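Local coordinates for protein sensor histidine kinase PdtaS (Mycobacterium tuberculosis, PDB 2YKF) that probably senses cyclic di-GMP through its cytosolic sensor region and autophosphorylates on a histidine, starting the PdtaR/PdtaS two-component response to poor nutrient conditions, at residues P177-G182 against I278-D282; D254-T259 against T284-R288. The contacts are given in a common frame with arbitrary orientation. Residue numbers count along the deposited sequence, not the author numbering.

Contact 1 (P177-G182 against I278-D282); sequences PRAGDG and ILIRD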
ATOM      1  N   PRO A 177       8.271  -1.005   2.057  1.00 30.25           N
ATOM      2  CA  PRO A 177       7.559  -0.755   0.776  1.00 28.77           C
ATOM      3  C   PRO A 177       6.454  -1.785   0.559  1.00 28.22           C
ATOM      4  O   PRO A 177       6.618  -2.911   1.004  1.00 27.21           O
ATOM      5  CB  PRO A 177       8.630  -0.994  -0.287  1.00 28.47           C
ATOM      6  CG  PRO A 177       9.888  -1.093   0.391  1.00 29.75           C
ATOM      7  CD  PRO A 177       9.680  -1.365   1.868  1.00 29.64           C
ATOM      8  N   ARG A 178       5.339  -1.398  -0.050  1.00 25.68           N
ATOM      9  CA  ARG A 178       4.377  -2.327  -0.568  1.00 26.60           C
ATOM     10  C   ARG A 178       4.843  -2.667  -1.974  1.00 26.61           C
ATOM     11  O   ARG A 178       5.597  -1.931  -2.589  1.00 27.62           O
ATOM     12  CB  ARG A 178       2.949  -1.702  -0.596  1.00 25.68           C
ATOM     13  CG  ARG A 178       2.525  -0.983   0.746  1.00 27.67           C
ATOM     14  CD  ARG A 178       2.438  -1.959   1.960  1.00 30.43           C
ATOM     15  NE  ARG A 178       1.903  -1.238   3.139  1.00 28.31           N
ATOM     16  CZ  ARG A 178       0.610  -1.213   3.482  1.00 30.54           C
ATOM     17  NH1 ARG A 178      -0.306  -1.880   2.762  1.00 28.05           N
ATOM     18  NH2 ARG A 178       0.209  -0.529   4.565  1.00 23.36           N
ATOM     19  N   ALA A 179       4.454  -3.836  -2.469  1.00 27.99           N
ATOM     20  CA  ALA A 179       4.754  -4.201  -3.862  1.00 26.43           C
ATOM     21  C   ALA A 179       4.487  -3.045  -4.878  1.00 26.31           C
ATOM     22  O   ALA A 179       5.345  -2.717  -5.711  1.00 25.59           O
ATOM     23  CB  ALA A 179       3.942  -5.500  -4.235  1.00 25.61           C
ATOM     24  N   GLY A 180       3.328  -2.392  -4.787  1.00 25.56           N
ATOM     25  CA  GLY A 180       3.046  -1.310  -5.726  1.00 26.10           C
ATOM     26  C   GLY A 180       3.999  -0.140  -5.688  1.00 26.50           C
ATOM     27  O   GLY A 180       4.136   0.596  -6.702  1.00 27.27           O
ATOM     28  N   ASP A 181       4.629   0.089  -4.525  1.00 23.94           N
ATOM     29  CA  ASP A 181       5.631   1.160  -4.411  1.00 23.92           C
ATOM     30  C   ASP A 181       6.795   1.041  -5.392  1.00 23.81           C
ATOM     31  O   ASP A 181       7.399   2.053  -5.776  1.00 23.87           O
ATOM     32  CB  ASP A 181       6.167   1.272  -2.957  1.00 22.81           C
ATOM     33  CG  ASP A 181       5.053   1.633  -1.947  1.00 24.80           C
ATOM     34  OD1 ASP A 181       4.037   2.303  -2.317  1.00 26.50           O
ATOM     35  OD2 ASP A 181       5.175   1.256  -0.765  1.00 24.27           O
ATOM     36  N   GLY A 182       7.214  -0.190  -5.710  1.00 23.48           N
ATOM     37  CA  GLY A 182       8.361  -0.356  -6.614  1.00 22.20           C
ATOM     38  C   GLY A 182       8.819  -1.827  -6.474  1.00 25.00           C
ATOM     39  O   GLY A 182       9.014  -2.316  -5.362  1.00 24.46           O
ATOM     40  N   ILE A 278      13.173  -7.371  -4.798  1.00 27.97           N
ATOM     41  CA  ILE A 278      13.480  -6.208  -4.054  1.00 26.89           C
ATOM     42  C   ILE A 278      12.298  -5.270  -4.179  1.00 25.74           C
ATOM     43  O   ILE A 278      11.867  -4.910  -5.296  1.00 25.89           O
ATOM     44  CB  ILE A 278      14.796  -5.534  -4.555  1.00 28.41           C
ATOM     45  CG1 ILE A 278      15.976  -6.539  -4.375  1.00 34.87           C
ATOM     46  CG2 ILE A 278      15.099  -4.187  -3.822  1.00 27.58           C
ATOM     47  CD1 ILE A 278      17.276  -5.992  -4.770  1.00 42.24           C
ATOM     48  N   LEU A 279      11.815  -4.814  -3.037  1.00 24.09           N
ATOM     49  CA  LEU A 279      10.751  -3.775  -3.063  1.00 26.04           C
ATOM     50  C   LEU A 279      11.385  -2.454  -2.703  1.00 26.64           C
ATOM     51  O   LEU A 279      12.309  -2.398  -1.893  1.00 27.65           O
ATOM     52  CB  LEU A 279       9.663  -4.106  -2.071  1.00 26.15           C
ATOM     53  CG  LEU A 279       9.220  -5.580  -2.105  1.00 29.14           C
ATOM     54  CD1 LEU A 279       8.235  -5.717  -0.953  1.00 30.00           C
ATOM     55  CD2 LEU A 279       8.561  -5.863  -3.408  1.00 31.67           C
ATOM     56  N   ILE A 280      10.964  -1.406  -3.382  1.00 27.11           N
ATOM     57  CA  ILE A 280      11.550  -0.077  -3.141  1.00 25.68           C
ATOM     58  C   ILE A 280      10.472   0.967  -3.038  1.00 24.68           C
ATOM     59  O   ILE A 280       9.484   0.903  -3.731  1.00 23.07           O
ATOM     60  CB  ILE A 280      12.616   0.283  -4.206  1.00 27.04           C
ATOM     61  CG1 ILE A 280      13.243   1.676  -3.948  1.00 26.69           C
ATOM     62  CG2 ILE A 280      12.066   0.197  -5.617  1.00 27.26           C
ATOM     63  CD1 ILE A 280      14.373   1.989  -4.987  1.00 28.07           C
ATOM     64  N   ARG A 281      10.635   1.912  -2.102  1.00 24.41           N
ATOM     65  CA  ARG A 281       9.644   2.972  -2.010  1.00 23.35           C
ATOM     66  C   ARG A 281      10.423   4.286  -1.925  1.00 24.76           C
ATOM     67  O   ARG A 281      11.255   4.423  -1.046  1.00 26.09           O
ATOM     68  CB  ARG A 281       8.821   2.841  -0.731  1.00 22.81           C
ATOM     69  CG  ARG A 281       7.747   3.960  -0.693  1.00 24.88           C
ATOM     70  CD  ARG A 281       6.875   4.019   0.576  1.00 28.75           C
ATOM     71  NE  ARG A 281       5.793   4.959   0.236  1.00 36.38           N
ATOM     72  CZ  ARG A 281       4.974   5.571   1.112  1.00 41.28           C
ATOM     73  NH1 ARG A 281       5.040   5.285   2.427  1.00 35.07           N
ATOM     74  NH2 ARG A 281       4.016   6.396   0.637  1.00 40.73           N
ATOM     75  N   ASP A 282      10.173   5.212  -2.837  1.00 25.70           N
ATOM     76  CA  ASP A 282      10.717   6.580  -2.708  1.00 27.99           C
ATOM     77  C   ASP A 282      10.075   7.303  -1.528  1.00 27.23           C
ATOM     78  O   ASP A 282       8.869   7.646  -1.511  1.00 26.39           O
ATOM     79  CB  ASP A 282      10.529   7.319  -4.034  1.00 28.85           C
ATOM     80  CG  ASP A 282      11.096   8.755  -3.994  1.00 36.29           C
ATOM     81  OD1 ASP A 282      11.466   9.199  -2.887  1.00 35.22           O
ATOM     82  OD2 ASP A 282      11.174   9.405  -5.076  1.00 35.21           O
TER
HETATM   83  O   HOH W   1       8.190   4.572  -4.804  1.00 29.38           O

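Contact 2 (D254-T259 against T284-R288); sequences DAGGAT and TEVKR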
ATOM      1  N   ASP A 254      19.986   7.081   1.563  1.00 32.50           N
ATOM      2  CA  ASP A 254      20.070   8.352   0.822  1.00 34.31           C
ATOM      3  C   ASP A 254      20.914   8.201  -0.434  1.00 33.24           C
ATOM      4  O   ASP A 254      21.993   7.636  -0.369  1.00 33.28           O
ATOM      5  CB  ASP A 254      20.684   9.442   1.721  1.00 35.21           C
ATOM      6  CG  ASP A 254      19.723   9.919   2.818  1.00 40.47           C
ATOM      7  OD1 ASP A 254      18.515   9.478   2.938  1.00 40.13           O
ATOM      8  OD2 ASP A 254      20.197  10.738   3.615  1.00 46.00           O
ATOM      9  N   ALA A 255      20.405   8.704  -1.558  1.00 31.24           N
ATOM     10  CA  ALA A 255      21.087   8.679  -2.812  1.00 32.98           C
ATOM     11  C   ALA A 255      20.644   9.864  -3.628  1.00 34.10           C
ATOM     12  O   ALA A 255      19.435  10.001  -3.967  1.00 32.62           O
ATOM     13  CB  ALA A 255      20.746   7.415  -3.573  1.00 32.34           C
ATOM     14  N   GLY A 256      21.594  10.704  -4.017  1.00 34.56           N
ATOM     15  CA  GLY A 256      21.266  11.716  -5.046  1.00 37.27           C
ATOM     16  C   GLY A 256      20.220  12.738  -4.644  1.00 37.28           C
ATOM     17  O   GLY A 256      19.445  13.227  -5.511  1.00 40.56           O
ATOM     18  N   GLY A 257      20.175  13.084  -3.352  1.00 35.67           N
ATOM     19  CA  GLY A 257      19.116  13.983  -2.863  1.00 36.38           C
ATOM     20  C   GLY A 257      17.810  13.260  -2.482  1.00 34.50           C
ATOM     21  O   GLY A 257      17.027  13.825  -1.777  1.00 35.70           O
ATOM     22  N   ALA A 258      17.612  12.008  -2.955  1.00 33.49           N
ATOM     23  CA  ALA A 258      16.418  11.186  -2.666  1.00 30.92           C
ATOM     24  C   ALA A 258      16.683  10.238  -1.483  1.00 29.72           C
ATOM     25  O   ALA A 258      17.823  10.044  -1.110  1.00 30.62           O
ATOM     26  CB  ALA A 258      16.072  10.354  -3.910  1.00 31.44           C
ATOM     27  N   THR A 259      15.635   9.708  -0.857  1.00 28.06           N
ATOM     28  CA  THR A 259      15.759   8.708   0.203  1.00 28.64           C
ATOM     29  C   THR A 259      14.812   7.603  -0.212  1.00 27.32           C
ATOM     30  O   THR A 259      13.628   7.873  -0.508  1.00 26.85           O
ATOM     31  CB  THR A 259      15.301   9.229   1.572  1.00 29.40           C
ATOM     32  OG1 THR A 259      16.114  10.354   1.920  1.00 32.34           O
ATOM     33  CG2 THR A 259      15.449   8.097   2.718  1.00 29.42           C
ATOM     34  N   THR A 284      11.365  10.233  -0.193  1.00 28.08           N
ATOM     35  CA  THR A 284      11.964  11.570  -0.132  1.00 29.91           C
ATOM     36  C   THR A 284      11.031  12.598   0.526  1.00 32.33           C
ATOM     37  O   THR A 284      11.461  13.309   1.443  1.00 32.07           O
ATOM     38  CB  THR A 284      12.331  12.026  -1.545  1.00 29.98           C
ATOM     39  OG1 THR A 284      13.199  11.042  -2.130  1.00 31.77           O
ATOM     40  CG2 THR A 284      13.089  13.408  -1.536  1.00 27.80           C
ATOM     41  N   GLU A 285       9.768  12.632   0.082  1.00 32.88           N
ATOM     42  CA  GLU A 285       8.795  13.603   0.568  1.00 36.52           C
ATOM     43  C   GLU A 285       7.977  13.030   1.701  1.00 38.85           C
ATOM     44  O   GLU A 285       7.272  13.747   2.352  1.00 37.99           O
ATOM     45  CB  GLU A 285       7.855  14.061  -0.554  1.00 34.11           C
ATOM     46  CG  GLU A 285       8.594  14.324  -1.916  1.00 40.00           C
ATOM     47  CD  GLU A 285       9.617  15.433  -1.805  1.00 40.34           C
ATOM     48  OE1 GLU A 285       9.445  16.259  -0.880  1.00 42.64           O
ATOM     49  OE2 GLU A 285      10.592  15.466  -2.580  1.00 43.59           O
ATOM     50  N   VAL A 286       8.023  11.719   1.893  1.00 42.63           N
ATOM     51  CA  VAL A 286       7.244  11.090   2.956  1.00 47.36           C
ATOM     52  C   VAL A 286       8.010  11.286   4.270  1.00 50.25           C
ATOM     53  O   VAL A 286       7.448  11.714   5.251  1.00 52.22           O
ATOM     54  CB  VAL A 286       6.931   9.585   2.654  1.00 46.93           C
ATOM     55  CG1 VAL A 286       6.122   8.978   3.798  1.00 48.23           C
ATOM     56  CG2 VAL A 286       6.181   9.449   1.305  1.00 46.50           C
ATOM     57  N   LYS A 287       9.281  10.919   4.255  1.00 53.50           N
ATOM     58  CA  LYS A 287      10.337  11.382   5.188  1.00 56.22           C
ATOM     59  C   LYS A 287      10.132  12.811   5.720  1.00 57.58           C
ATOM     60  O   LYS A 287      10.202  13.020   6.925  1.00 57.02           O
ATOM     61  CB  LYS A 287      11.727  11.261   4.513  1.00 55.88           C
ATOM     62  CG  LYS A 287      12.919  11.341   5.455  1.00 58.63           C
ATOM     63  CD  LYS A 287      14.264  11.452   4.724  1.00 60.33           C
ATOM     64  CE  LYS A 287      15.375  11.743   5.734  1.00 60.82           C
ATOM     65  NZ  LYS A 287      16.736  11.542   5.132  1.00 63.59           N
ATOM     66  N   ARG A 288       9.891  13.790   4.829  1.00 59.25           N
ATOM     67  CA  ARG A 288       9.824  15.181   5.271  1.00 60.99           C
ATOM     68  C   ARG A 288       8.416  15.689   5.547  1.00 60.90           C
ATOM     69  O   ARG A 288       8.234  16.502   6.454  1.00 60.39           O
ATOM     70  CB  ARG A 288      10.566  16.112   4.303  1.00 62.33           C
ATOM     71  CG  ARG A 288       9.921  16.294   2.943  1.00 64.90           C
ATOM     72  CD  ARG A 288      10.941  16.866   1.955  1.00 69.90           C
ATOM     73  NE  ARG A 288      11.683  18.027   2.465  1.00 72.57           N
ATOM     74  CZ  ARG A 288      11.126  19.180   2.843  1.00 74.30           C
ATOM     75  NH1 ARG A 288       9.803  19.332   2.829  1.00 72.26           N
ATOM     76  NH2 ARG A 288      11.898  20.181   3.273  1.00 74.33           N
TER

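Contact 1 (P177-G182 against I278-D282)
The pyrrolidine ring of P177 lies across the backbone of residues 278-282, its CB 3.7 Å from CB of L279 and 3.9 Å from CB of R281, while its CG comes within 3.6 Å of the carbonyl O of L279. These residues end strand 272-282, the central one of the five-stranded antiparallel sheet of the PAS-like domain, and 177-182 is the lead-in to its neighbour, strand 183-186. Within this loop A179 to D181 form a short 3-10 turn, closed by D181 N to R178 O (3.0 Å) and G182 N to A179 O (3.1 Å). Pairing with the strand begins at G182, whose O accepts a hydrogen bond from I280 N at 2.9 Å and also a CA-H...O contact from L279 CA at 3.2 Å. A side chain at G182 would run into I280 O, and its backbone angles likewise call for glycine. L279 turns toward the loop, its CD2 4.2 Å from CA of A179, and both residues pack on L33 of helix 18-38, part of the GAF domain. On the polar flank, D181 OD2 accepts R178 N at 2.8 Å and makes a long, purely electrostatic salt bridge with R281 NE at 3.9 Å; the stronger charge partner of D181 is R178 of the second subunit, which places this edge at the dimer interface. One residue before G182, a water bridges the segments, donating to D181 O (2.8 Å) and accepting from D282 N (2.9 Å).

Contact 2 (D254-T259 against T284-R288)
T259 N donates a hydrogen bond to T284 OG1 at 3.1 Å, with a nearly straight N-H...O angle of 160°, and K287 NZ forms a salt bridge with D254 OD1 at 3.5 Å. The same carboxylate oxygen accepts the T259 hydroxyl, OG1 to OD1 2.8 Å, so D254 is shared between the neighbouring strand and the lysine. T284 OG1 is also hydrogen-bonded to D282 OD1, just before the short, weakly bonded helical turn 284-287. D254 and T259 lie on the two strands of the hairpin at the edge of the PAS-like domain's sheet, either side of a type I' turn from A255 to A258, closed by A255 N to A258 O and A258 N to A255 O, each 2.9 Å. Its two middle positions are G256 and G257, both with positive phi. Packing is modest: T284 OG1 lies 3.3 Å from A258 CA and 3.4 Å from its CB, and T284 CG2 is 4.0 Å from G257 O. E285 OE1 is hydrogen-bonded to H25 ND1 of the second subunit. The chemistry implies a polar docking, with little apolar overlap, of the segment that leaves central strand 272-282 toward the kinase part, absent here.

How the contacts relate
After the N-terminal GAF part, the chain leaves helix 143-161 and enters 177-182, runs through the first strands and helices of the PAS-like domain to hairpin 254-259, returns along strand 258-269, and then strand 272-282 carries it to the turn 284-288. Contact 1 closes a loop of 95 residues and contact 2 one of 24; their segments alternate, so the two closures cross rather than nest. Contact 1 ties the entry of the domain to its central strand, contact 2 the exit to the edge hairpin. Their centres lie about 14 Å apart and both reach the same sheet, bridged by packing of D282 on T259 and R281 on V286, and both touch the second subunit.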